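Local atomic coordinates of uncharacterized hypothetical protein (Parabacteroides merdae, PDB entry 4EI0), a protein that is of unknown function, belongs to the DUF4466 family and is built mainly of antiparallel beta sheets. Residues C164-N170 / K192-Y197; N230-M234 / W281-A285; K288-Y294 / S306-M312. All blocks are in the same frame, centred on the assembly; numbering follows the deposited sequence.

Interaction 1: residues C164-N170 / K192-Y197; sequences CYLSFLN and KIDIMY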
loop_
_atom_site.group_PDB
_atom_site.type_symbol
_atom_site.label_atom_id
_atom_site.label_comp_id
_atom_site.label_asym_id
_atom_site.label_seq_id
_atom_site.Cartn_x
_atom_site.Cartn_y
_atom_site.Cartn_z
ATOM N N CYS B 164 -7.880 -10.222 49.833
ATOM C CA CYS B 164 -8.715 -11.360 49.845
ATOM C C CYS B 164 -10.204 -11.083 49.865
ATOM O O CYS B 164 -10.959 -12.026 49.925
ATOM C CB CYS B 164 -8.356 -12.201 51.087
ATOM S SG CYS B 164 -8.612 -11.420 52.693
ATOM N N TYR B 165 -10.640 -9.833 49.824
ATOM C CA TYR B 165 -12.062 -9.549 50.023
ATOM C C TYR B 165 -12.607 -8.971 48.750
ATOM O O TYR B 165 -12.291 -7.840 48.404
ATOM C CB TYR B 165 -12.240 -8.592 51.201
ATOM C CG TYR B 165 -11.786 -9.121 52.513
ATOM C CD1 TYR B 165 -12.373 -10.233 53.066
ATOM C CD2 TYR B 165 -10.795 -8.479 53.249
ATOM C CE1 TYR B 165 -11.965 -10.716 54.295
ATOM C CE2 TYR B 165 -10.404 -8.947 54.486
ATOM C CZ TYR B 165 -10.974 -10.067 55.005
ATOM O OH TYR B 165 -10.579 -10.530 56.237
ATOM N N LEU B 166 -13.401 -9.770 48.037
ATOM C CA LEU B 166 -13.980 -9.377 46.766
ATOM C C LEU B 166 -15.335 -8.689 46.972
ATOM O O LEU B 166 -16.225 -9.250 47.598
ATOM C CB LEU B 166 -14.156 -10.597 45.825
ATOM C CG LEU B 166 -12.952 -11.235 45.140
ATOM C CD1 LEU B 166 -11.864 -11.703 46.102
ATOM C CD2 LEU B 166 -13.466 -12.382 44.271
ATOM N N SER B 167 -15.488 -7.484 46.428
ATOM C CA SER B 167 -16.778 -6.771 46.384
ATOM C C SER B 167 -17.225 -6.588 44.947
ATOM O O SER B 167 -16.499 -6.035 44.107
ATOM C CB SER B 167 -16.679 -5.395 47.030
ATOM O OG SER B 167 -17.943 -4.737 47.001
ATOM N N PHE B 168 -18.458 -6.994 44.671
ATOM C CA PHE B 168 -19.079 -6.776 43.377
ATOM C C PHE B 168 -20.048 -5.606 43.441
ATOM O O PHE B 168 -20.884 -5.485 42.558
ATOM C CB PHE B 168 -19.855 -8.055 42.927
ATOM C CG PHE B 168 -19.002 -9.290 42.868
ATOM C CD1 PHE B 168 -18.183 -9.546 41.775
ATOM C CD2 PHE B 168 -18.977 -10.159 43.917
ATOM C CE1 PHE B 168 -17.397 -10.667 41.738
ATOM C CE2 PHE B 168 -18.181 -11.272 43.899
ATOM C CZ PHE B 168 -17.395 -11.532 42.820
ATOM N N LEU B 169 -19.892 -4.693 44.406
ATOM C CA LEU B 169 -20.906 -3.627 44.623
ATOM C C LEU B 169 -20.511 -2.228 44.247
ATOM O O LEU B 169 -21.333 -1.337 44.324
ATOM C CB LEU B 169 -21.385 -3.644 46.103
ATOM C CG LEU B 169 -21.897 -5.037 46.601
ATOM C CD1 LEU B 169 -22.369 -5.131 48.059
ATOM C CD2 LEU B 169 -23.025 -5.491 45.664
ATOM N N ASN B 170 -19.276 -1.998 43.823
ATOM C CA ASN B 170 -18.853 -0.671 43.549
ATOM C C ASN B 170 -19.336 -0.214 42.162
ATOM O O ASN B 170 -19.323 -0.980 41.199
ATOM C CB ASN B 170 -17.322 -0.567 43.631
ATOM C CG ASN B 170 -16.785 -0.582 45.040
ATOM O OD1 ASN B 170 -17.516 -0.503 46.031
ATOM N ND2 ASN B 170 -15.478 -0.684 45.143
ATOM N N LYS B 192 -19.630 -4.443 52.380
ATOM C CA LYS B 192 -19.557 -4.501 50.901
ATOM C C LYS B 192 -18.965 -5.825 50.370
ATOM O O LYS B 192 -18.925 -6.020 49.164
ATOM C CB LYS B 192 -18.641 -3.370 50.364
ATOM C CG LYS B 192 -19.354 -2.075 50.084
ATOM C CD LYS B 192 -18.434 -0.867 50.180
ATOM C CE LYS B 192 -17.412 -0.867 49.083
ATOM N NZ LYS B 192 -17.170 0.481 48.515
ATOM N N ILE B 193 -18.456 -6.683 51.261
ATOM C CA ILE B 193 -17.720 -7.858 50.837
ATOM C C ILE B 193 -18.695 -8.971 50.529
ATOM O O ILE B 193 -19.541 -9.325 51.365
ATOM C CB ILE B 193 -16.708 -8.367 51.879
ATOM C CG1 ILE B 193 -15.772 -7.236 52.316
ATOM C CG2 ILE B 193 -15.898 -9.543 51.271
ATOM C CD1 ILE B 193 -15.181 -6.424 51.215
ATOM N N ASP B 194 -18.523 -9.540 49.333
ATOM C CA ASP B 194 -19.330 -10.627 48.833
ATOM C C ASP B 194 -18.649 -11.986 48.955
ATOM O O ASP B 194 -19.313 -12.992 49.251
ATOM C CB ASP B 194 -19.758 -10.278 47.379
ATOM C CG ASP B 194 -20.599 -9.012 47.359
ATOM O OD1 ASP B 194 -21.578 -9.008 48.148
ATOM O OD2 ASP B 194 -20.264 -8.018 46.663
ATOM N N ILE B 195 -17.344 -12.016 48.786
ATOM C CA ILE B 195 -16.595 -13.272 48.804
ATOM C C ILE B 195 -15.278 -13.035 49.517
ATOM O O ILE B 195 -14.626 -12.002 49.300
ATOM C CB ILE B 195 -16.311 -13.794 47.350
ATOM C CG1 ILE B 195 -17.605 -14.294 46.688
ATOM C CG2 ILE B 195 -15.326 -14.945 47.379
ATOM C CD1 ILE B 195 -17.496 -14.666 45.225
HETATM N N MSE B 196 -14.893 -13.980 50.366
HETATM C CA MSE B 196 -13.561 -14.006 50.945
HETATM C C MSE B 196 -12.784 -15.143 50.315
HETATM O O MSE B 196 -13.214 -16.305 50.363
HETATM C CB MSE B 196 -13.596 -14.197 52.452
HETATM C CG MSE B 196 -12.184 -14.279 53.075
HETATM SE SE MSE B 196 -12.267 -14.460 54.975
HETATM C CE MSE B 196 -10.345 -14.259 55.458
ATOM N N TYR B 197 -11.654 -14.793 49.715
ATOM C CA TYR B 197 -10.697 -15.784 49.239
ATOM C C TYR B 197 -9.789 -16.209 50.362
ATOM O O TYR B 197 -9.409 -15.395 51.195
ATOM C CB TYR B 197 -9.865 -15.175 48.142
ATOM C CG TYR B 197 -8.631 -15.938 47.865
ATOM C CD1 TYR B 197 -8.671 -17.043 47.016
ATOM C CD2 TYR B 197 -7.427 -15.585 48.438
ATOM C CE1 TYR B 197 -7.544 -17.781 46.743
ATOM C CE2 TYR B 197 -6.270 -16.330 48.176
ATOM C CZ TYR B 197 -6.337 -17.429 47.325
ATOM O OH TYR B 197 -5.226 -18.152 47.005
#
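A classic beta bulge interrupts the antiparallel pairing of residues 164-170 with 192-197, where Asp194 and Ile195 both face Leu166. Leu166 O is gripped by two donors, Asp194 N at 2.9 Å and the more distant Ile195 N, and both lie in its carbonyl plane. In return Leu166 N bonds to Ile195 O, and Tyr197 N to Cys164 O. Beyond the bulge, side chains take over the pairing. Ser167, with OG anti to the backbone N (chi1 -179°), reaches Lys192 O at 2.7 Å, and the same oxygen accepts from Leu169 N to close an ST turn. A valine here would probably leave Lys192 O without this donor and the turn without its acceptor. Asp194 suits the bulge because its short carboxylate can reach across to the backbone of Phe168, just past strand 165-167: OD2 receives Phe168 N on its anti lone pair at 2.9 Å, while OD1 is held by Asn230. Lys192, bent at its far end, bonds through NZ to Asn170 OD1 at 2.7 Å. The apolar residues fill the two faces. Met196, a selenomethionine, runs alongside Tyr165, its CG 3.8 Å from Tyr165 CE1 and its selenium in an oblique Met-aromatic contact, while Ile193 CD1 meets Tyr165 CB at 3.7 Å. On the Leu166 side, Ile195 CD1 approaches Phe168 CE2 in the ring plane at 3.7 Å. Strand 165-167 lies between strands 176-178 and 195-199 in its sheet; Tyr165 also touches helix 180-185, and the Phe168 ring packs on Ala291 and Val293 of strand 289-299.

Interaction 2: residues N230-M234 / W281-A285; sequences NNTKM and WVETA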
loop_
_atom_site.group_PDB
_atom_site.type_symbol
_atom_site.label_atom_id
_atom_site.label_comp_id
_atom_site.label_asym_id
_atom_site.label_seq_id
_atom_site.Cartn_x
_atom_site.Cartn_y
_atom_site.Cartn_z
ATOM N N ASN B 230 -23.044 -10.560 53.795
ATOM C CA ASN B 230 -23.602 -10.963 52.494
ATOM C C ASN B 230 -23.472 -12.461 52.204
ATOM O O ASN B 230 -22.386 -13.031 52.268
ATOM C CB ASN B 230 -22.953 -10.174 51.359
ATOM C CG ASN B 230 -23.251 -8.713 51.434
ATOM O OD1 ASN B 230 -24.130 -8.311 52.181
ATOM N ND2 ASN B 230 -22.533 -7.904 50.661
ATOM N N ASN B 231 -24.598 -13.102 51.910
ATOM C CA ASN B 231 -24.612 -14.524 51.548
ATOM C C ASN B 231 -24.672 -14.699 50.010
ATOM O O ASN B 231 -25.728 -14.736 49.409
ATOM C CB ASN B 231 -25.775 -15.235 52.227
ATOM C CG ASN B 231 -25.630 -16.735 52.175
ATOM O OD1 ASN B 231 -24.574 -17.283 51.812
ATOM N ND2 ASN B 231 -26.704 -17.412 52.485
ATOM N N THR B 232 -23.508 -14.727 49.397
ATOM C CA THR B 232 -23.384 -14.757 47.948
ATOM C C THR B 232 -23.687 -16.153 47.402
ATOM O O THR B 232 -23.287 -17.139 47.996
ATOM C CB THR B 232 -21.950 -14.325 47.578
ATOM O OG1 THR B 232 -21.713 -13.023 48.117
ATOM C CG2 THR B 232 -21.751 -14.273 46.070
ATOM N N LYS B 233 -24.420 -16.227 46.296
ATOM C CA LYS B 233 -24.673 -17.490 45.609
ATOM C C LYS B 233 -23.597 -17.745 44.571
ATOM O O LYS B 233 -23.255 -16.841 43.805
ATOM C CB LYS B 233 -26.009 -17.427 44.857
ATOM C CG LYS B 233 -27.237 -17.319 45.749
ATOM C CD LYS B 233 -28.488 -17.242 44.865
ATOM C CE LYS B 233 -29.765 -17.426 45.675
ATOM N NZ LYS B 233 -29.743 -16.492 46.838
HETATM N N MSE B 234 -23.105 -18.970 44.502
HETATM C CA MSE B 234 -21.968 -19.317 43.632
HETATM C C MSE B 234 -22.149 -20.685 42.962
HETATM O O MSE B 234 -22.685 -21.599 43.592
HETATM C CB MSE B 234 -20.699 -19.420 44.506
HETATM C CG MSE B 234 -20.178 -18.138 45.057
HETATM SE SE MSE B 234 -18.672 -18.544 46.200
HETATM C CE MSE B 234 -19.564 -18.816 47.911
ATOM N N TRP B 281 -19.727 -18.592 38.645
ATOM C CA TRP B 281 -20.875 -17.679 38.465
ATOM C C TRP B 281 -21.337 -17.244 39.828
ATOM O O TRP B 281 -21.481 -18.067 40.700
ATOM C CB TRP B 281 -22.036 -18.348 37.808
ATOM C CG TRP B 281 -21.776 -18.791 36.388
ATOM C CD1 TRP B 281 -21.474 -20.061 35.955
ATOM C CD2 TRP B 281 -21.881 -17.996 35.191
ATOM N NE1 TRP B 281 -21.367 -20.096 34.601
ATOM C CE2 TRP B 281 -21.587 -18.884 34.083
ATOM C CE3 TRP B 281 -22.149 -16.678 34.933
ATOM C CZ2 TRP B 281 -21.601 -18.458 32.779
ATOM C CZ3 TRP B 281 -22.118 -16.248 33.607
ATOM C CH2 TRP B 281 -21.843 -17.131 32.551
ATOM N N VAL B 282 -21.634 -15.960 39.982
ATOM C CA VAL B 282 -21.951 -15.361 41.286
ATOM C C VAL B 282 -23.232 -14.563 41.158
ATOM O O VAL B 282 -23.472 -13.928 40.134
ATOM C CB VAL B 282 -20.789 -14.443 41.711
ATOM C CG1 VAL B 282 -21.145 -13.583 42.885
ATOM C CG2 VAL B 282 -19.576 -15.307 42.013
ATOM N N GLU B 283 -24.047 -14.576 42.222
ATOM C CA GLU B 283 -25.157 -13.614 42.362
ATOM C C GLU B 283 -25.096 -13.026 43.753
ATOM O O GLU B 283 -24.988 -13.777 44.720
ATOM C CB GLU B 283 -26.510 -14.285 42.127
ATOM C CG GLU B 283 -27.721 -13.324 42.196
ATOM C CD GLU B 283 -29.030 -14.044 41.937
ATOM O OE1 GLU B 283 -29.315 -14.325 40.765
ATOM O OE2 GLU B 283 -29.733 -14.405 42.897
ATOM N N THR B 284 -25.134 -11.698 43.859
ATOM C CA THR B 284 -24.953 -11.051 45.152
ATOM C C THR B 284 -26.186 -11.262 45.989
ATOM O O THR B 284 -27.289 -11.548 45.447
ATOM C CB THR B 284 -24.675 -9.548 45.043
ATOM O OG1 THR B 284 -25.692 -8.931 44.276
ATOM C CG2 THR B 284 -23.382 -9.303 44.321
ATOM N N ALA B 285 -26.018 -11.102 47.308
ATOM C CA ALA B 285 -27.042 -11.487 48.277
ATOM C C ALA B 285 -28.445 -10.961 47.924
ATOM O O ALA B 285 -29.431 -11.678 48.026
ATOM C CB ALA B 285 -26.636 -11.017 49.676
HETATM O O HOH W 1 -23.594 -10.971 48.074
HETATM O O HOH W 2 -29.378 -13.591 45.456
#
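Residues 230-234 and 281-285 run antiparallel, their end-to-end directions 157° apart, and Lys233 and Glu283 form the hydrogen-bonded pair between them. Glu283 N donates to Lys233 O at 2.9 Å, and Lys233 N returns a bond to Glu283 O at 3.0 Å. Met234 and Val282 form the adjoining non-hydrogen-bonded pair, where Met234 CA lies 3.2 Å from Trp281 O in a CA-H...O contact. The side chains of Lys233 and Glu283 extend side by side in the same direction. Their charged ends, Lys233 NZ and Glu283 OE2, stay 4.5 Å apart, beyond a salt bridge, although the opposite charges would probably still attract; a water beside them accepts from Lys233 NZ and lies 2.7 Å from Glu283 OE2. Such long, flexible side chains suit this partly exposed place, and Glu283 OE1 makes its salt bridge with Arg290. Thr232, being beta-branched, serves two surroundings at once: CG2, anti to the backbone N, presses tightly on Val282 CG1 at 3.3 Å, while OG1 bonds to Asp194 O and accepts from a second water. The contact lies at one edge of its sheet: strand 233-238 is an outermost strand within the chain, and strand 278-283 is flanked on its far side by strand 289-299.

Interaction 3: residues K288-Y294 / S306-M312; sequences KYRAYVY and SVKRYKM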
loop_
_atom_site.group_PDB
_atom_site.type_symbol
_atom_site.label_atom_id
_atom_site.label_comp_id
_atom_site.label_asym_id
_atom_site.label_seq_id
_atom_site.Cartn_x
_atom_site.Cartn_y
_atom_site.Cartn_z
ATOM N N LYS B 288 -28.946 -8.080 43.167
ATOM C CA LYS B 288 -28.675 -6.868 42.420
ATOM C C LYS B 288 -27.713 -7.093 41.260
ATOM O O LYS B 288 -27.927 -6.564 40.165
ATOM C CB LYS B 288 -28.134 -5.788 43.356
ATOM C CG LYS B 288 -27.976 -4.410 42.738
ATOM C CD LYS B 288 -28.249 -3.295 43.760
ATOM C CE LYS B 288 -28.143 -1.886 43.172
ATOM N NZ LYS B 288 -26.706 -1.508 43.026
ATOM N N TYR B 289 -26.673 -7.884 41.480
ATOM C CA TYR B 289 -25.674 -8.133 40.443
ATOM C C TYR B 289 -25.426 -9.642 40.292
ATOM O O TYR B 289 -25.507 -10.399 41.271
ATOM C CB TYR B 289 -24.343 -7.452 40.797
ATOM C CG TYR B 289 -24.298 -5.914 40.825
ATOM C CD1 TYR B 289 -24.111 -5.171 39.662
ATOM C CD2 TYR B 289 -24.388 -5.216 42.035
ATOM C CE1 TYR B 289 -24.056 -3.776 39.704
ATOM C CE2 TYR B 289 -24.340 -3.821 42.086
ATOM C CZ TYR B 289 -24.177 -3.107 40.918
ATOM O OH TYR B 289 -24.104 -1.745 41.003
ATOM N N ARG B 290 -25.130 -10.046 39.054
ATOM C CA ARG B 290 -24.520 -11.313 38.764
ATOM C C ARG B 290 -23.157 -11.080 38.186
ATOM O O ARG B 290 -22.896 -10.017 37.628
ATOM C CB ARG B 290 -25.368 -12.091 37.801
ATOM C CG ARG B 290 -26.536 -12.721 38.488
ATOM C CD ARG B 290 -27.423 -13.394 37.460
ATOM N NE ARG B 290 -28.515 -14.003 38.158
ATOM C CZ ARG B 290 -29.430 -14.763 37.582
ATOM N NH1 ARG B 290 -29.440 -15.017 36.263
ATOM N NH2 ARG B 290 -30.356 -15.265 38.357
ATOM N N ALA B 291 -22.266 -12.046 38.334
ATOM C CA ALA B 291 -20.901 -11.855 37.820
ATOM C C ALA B 291 -20.342 -13.214 37.447
ATOM O O ALA B 291 -20.857 -14.261 37.888
ATOM C CB ALA B 291 -20.030 -11.204 38.877
ATOM N N TYR B 292 -19.275 -13.196 36.664
ATOM C CA TYR B 292 -18.504 -14.391 36.377
ATOM C C TYR B 292 -17.075 -14.040 36.724
ATOM O O TYR B 292 -16.500 -13.074 36.159
ATOM C CB TYR B 292 -18.632 -14.826 34.885
ATOM C CG TYR B 292 -17.785 -16.032 34.545
ATOM C CD1 TYR B 292 -18.058 -17.264 35.126
ATOM C CD2 TYR B 292 -16.702 -15.945 33.701
ATOM C CE1 TYR B 292 -17.284 -18.384 34.869
ATOM C CE2 TYR B 292 -15.922 -17.082 33.418
ATOM C CZ TYR B 292 -16.185 -18.276 34.039
ATOM O OH TYR B 292 -15.455 -19.422 33.760
ATOM N N VAL B 293 -16.500 -14.796 37.649
ATOM C CA VAL B 293 -15.119 -14.641 38.094
ATOM C C VAL B 293 -14.266 -15.748 37.441
ATOM O O VAL B 293 -14.582 -16.925 37.558
ATOM C CB VAL B 293 -15.038 -14.785 39.608
ATOM C CG1 VAL B 293 -13.582 -14.560 40.080
ATOM C CG2 VAL B 293 -16.071 -13.876 40.266
ATOM N N TYR B 294 -13.245 -15.360 36.672
ATOM C CA TYR B 294 -12.414 -16.321 35.928
ATOM C C TYR B 294 -11.052 -16.319 36.561
ATOM O O TYR B 294 -10.511 -15.262 36.820
ATOM C CB TYR B 294 -12.316 -15.930 34.438
ATOM C CG TYR B 294 -11.389 -16.841 33.675
ATOM C CD1 TYR B 294 -11.770 -18.133 33.406
ATOM C CD2 TYR B 294 -10.134 -16.423 33.253
ATOM C CE1 TYR B 294 -10.949 -19.009 32.707
ATOM C CE2 TYR B 294 -9.285 -17.286 32.572
ATOM C CZ TYR B 294 -9.707 -18.572 32.275
ATOM O OH TYR B 294 -8.894 -19.490 31.672
ATOM N N SER B 306 -10.142 -12.267 36.591
ATOM C CA SER B 306 -10.804 -11.314 35.725
ATOM C C SER B 306 -12.323 -11.529 35.836
ATOM O O SER B 306 -12.769 -12.648 35.953
ATOM C CB SER B 306 -10.354 -11.554 34.300
ATOM O OG SER B 306 -8.938 -11.424 34.219
ATOM N N VAL B 307 -13.114 -10.469 35.776
ATOM C CA VAL B 307 -14.560 -10.540 36.132
ATOM C C VAL B 307 -15.375 -9.749 35.151
ATOM O O VAL B 307 -14.991 -8.640 34.785
ATOM C CB VAL B 307 -14.796 -9.987 37.564
ATOM C CG1 VAL B 307 -16.281 -9.943 37.952
ATOM C CG2 VAL B 307 -13.961 -10.731 38.589
ATOM N N LYS B 308 -16.461 -10.344 34.672
ATOM C CA LYS B 308 -17.558 -9.646 34.046
ATOM C C LYS B 308 -18.679 -9.561 35.054
ATOM O O LYS B 308 -18.929 -10.525 35.785
ATOM C CB LYS B 308 -18.041 -10.356 32.821
ATOM C CG LYS B 308 -17.201 -10.055 31.596
ATOM C CD LYS B 308 -17.578 -10.879 30.387
ATOM C CE LYS B 308 -16.882 -10.410 29.100
ATOM N NZ LYS B 308 -17.289 -11.214 27.921
ATOM N N ARG B 309 -19.303 -8.388 35.144
ATOM C CA ARG B 309 -20.476 -8.180 36.074
ATOM C C ARG B 309 -21.644 -7.589 35.305
ATOM O O ARG B 309 -21.448 -6.795 34.380
ATOM C CB ARG B 309 -20.061 -7.264 37.208
ATOM C CG ARG B 309 -21.128 -7.051 38.279
ATOM C CD ARG B 309 -20.791 -5.955 39.272
ATOM N NE ARG B 309 -20.784 -4.646 38.655
ATOM C CZ ARG B 309 -20.578 -3.492 39.291
ATOM N NH1 ARG B 309 -20.391 -3.460 40.598
ATOM N NH2 ARG B 309 -20.567 -2.353 38.592
ATOM N N TYR B 310 -22.865 -7.980 35.674
ATOM C CA TYR B 310 -24.072 -7.534 35.006
ATOM C C TYR B 310 -25.108 -7.182 36.092
ATOM O O TYR B 310 -25.390 -7.991 36.977
ATOM C CB TYR B 310 -24.597 -8.661 34.089
ATOM C CG TYR B 310 -25.891 -8.358 33.354
ATOM C CD1 TYR B 310 -25.880 -7.725 32.165
ATOM C CD2 TYR B 310 -27.117 -8.689 33.906
ATOM C CE1 TYR B 310 -27.062 -7.433 31.491
ATOM C CE2 TYR B 310 -28.296 -8.405 33.263
ATOM C CZ TYR B 310 -28.258 -7.747 32.050
ATOM O OH TYR B 310 -29.412 -7.465 31.374
ATOM N N LYS B 311 -25.632 -5.973 36.018
ATOM C CA LYS B 311 -26.664 -5.502 36.922
ATOM C C LYS B 311 -28.032 -5.965 36.470
ATOM O O LYS B 311 -28.510 -5.609 35.379
ATOM C CB LYS B 311 -26.676 -3.971 37.003
ATOM C CG LYS B 311 -27.630 -3.468 38.125
ATOM C CD LYS B 311 -28.103 -2.041 37.941
ATOM C CE LYS B 311 -27.677 -1.123 39.075
ATOM N NZ LYS B 311 -26.612 -0.182 38.604
HETATM N N MSE B 312 -28.688 -6.737 37.328
HETATM C CA MSE B 312 -29.967 -7.344 36.959
HETATM C C MSE B 312 -31.093 -6.309 36.806
HETATM O O MSE B 312 -31.073 -5.182 37.343
HETATM O OXT MSE B 312 -32.037 -6.568 36.059
HETATM C CB MSE B 312 -30.323 -8.429 37.968
HETATM C CG MSE B 312 -29.330 -9.590 37.973
HETATM SE SE MSE B 312 -29.367 -10.636 36.303
HETATM C CE MSE B 312 -31.230 -11.253 36.329
HETATM O O HOH W 3 -30.105 -5.194 39.895
#
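Tyr289 and Arg290, neighbours on strand 289-294, lose more surface to this hairpin contact than any other residues, and Met312 supplies the packing for the second of them. The side chain of Tyr289 stands beside its own backbone N (chi1 -66°), which carries the ring across to the partner strand. There the guanidinium of Arg309 lies flat on it, the planes only 15° apart. Arg309 CZ is 4.1 Å from the centroid of the Tyr289 ring, an off-centre cation-pi contact, and Arg309 CD meets Tyr289 CD1 at 3.4 Å. A bend at chi3 (67°) folds the arginine back over the ring. Arginine suits this place because its flat cation can stack while its N-H groups remain available for bonds: NH1 reaches Asn170 O and NH2 forms a salt bridge with Asp152. Lys311 packs its aliphatic part on the same tyrosine, CB lying 3.8 Å from Tyr289 CE1.

Arg290 points to the other face of the sheet. Its extended chain passes Met312, a selenomethionine, whose SE lies 3.6 Å from Arg290 CD and whose CE covers one guanidinium face. The charge itself is met by Glu283. A long, unbranched methionine side chain can follow the aliphatic part of Arg290 and still lay its methyl on the guanidinium.

Backbone bonds join the strands throughout, among them Tyr310 N to Arg290 O at 2.8 Å. At the chain end Met312 N donates to Lys288 O at 2.9 Å, and a water bridges Lys288 O and Met312 O. Both strands of the hairpin are inner strands of their sheet, with strand 278-283 beside 289-299 and strand 152-159 beside 302-311, while helices 243-246 and 256-261 pack against the face bearing Tyr292 and Lys308.

Overall arrangement
The three contacts follow one another along the chain in series, and their centres lie only about 10 to 12 Å apart, on the same side of the chain's centre. Interactions 2 and 3 belong to one five-stranded antiparallel sheet, where strand 278-283 of interaction 2 lies next to strand 289-299 of interaction 3, the two tied by the bond from Val282 N to Ala291 O and by the Glu283-Arg290 salt bridge. Interaction 1 lies in a different sheet and touches both others: Asp194 meets Asn230 and Thr232, and the carbonyls of Phe168 and Asn170 receive Arg309. These links between interaction 1 and the other two connect the two sheets, consistent with their packing together in the C-terminal half.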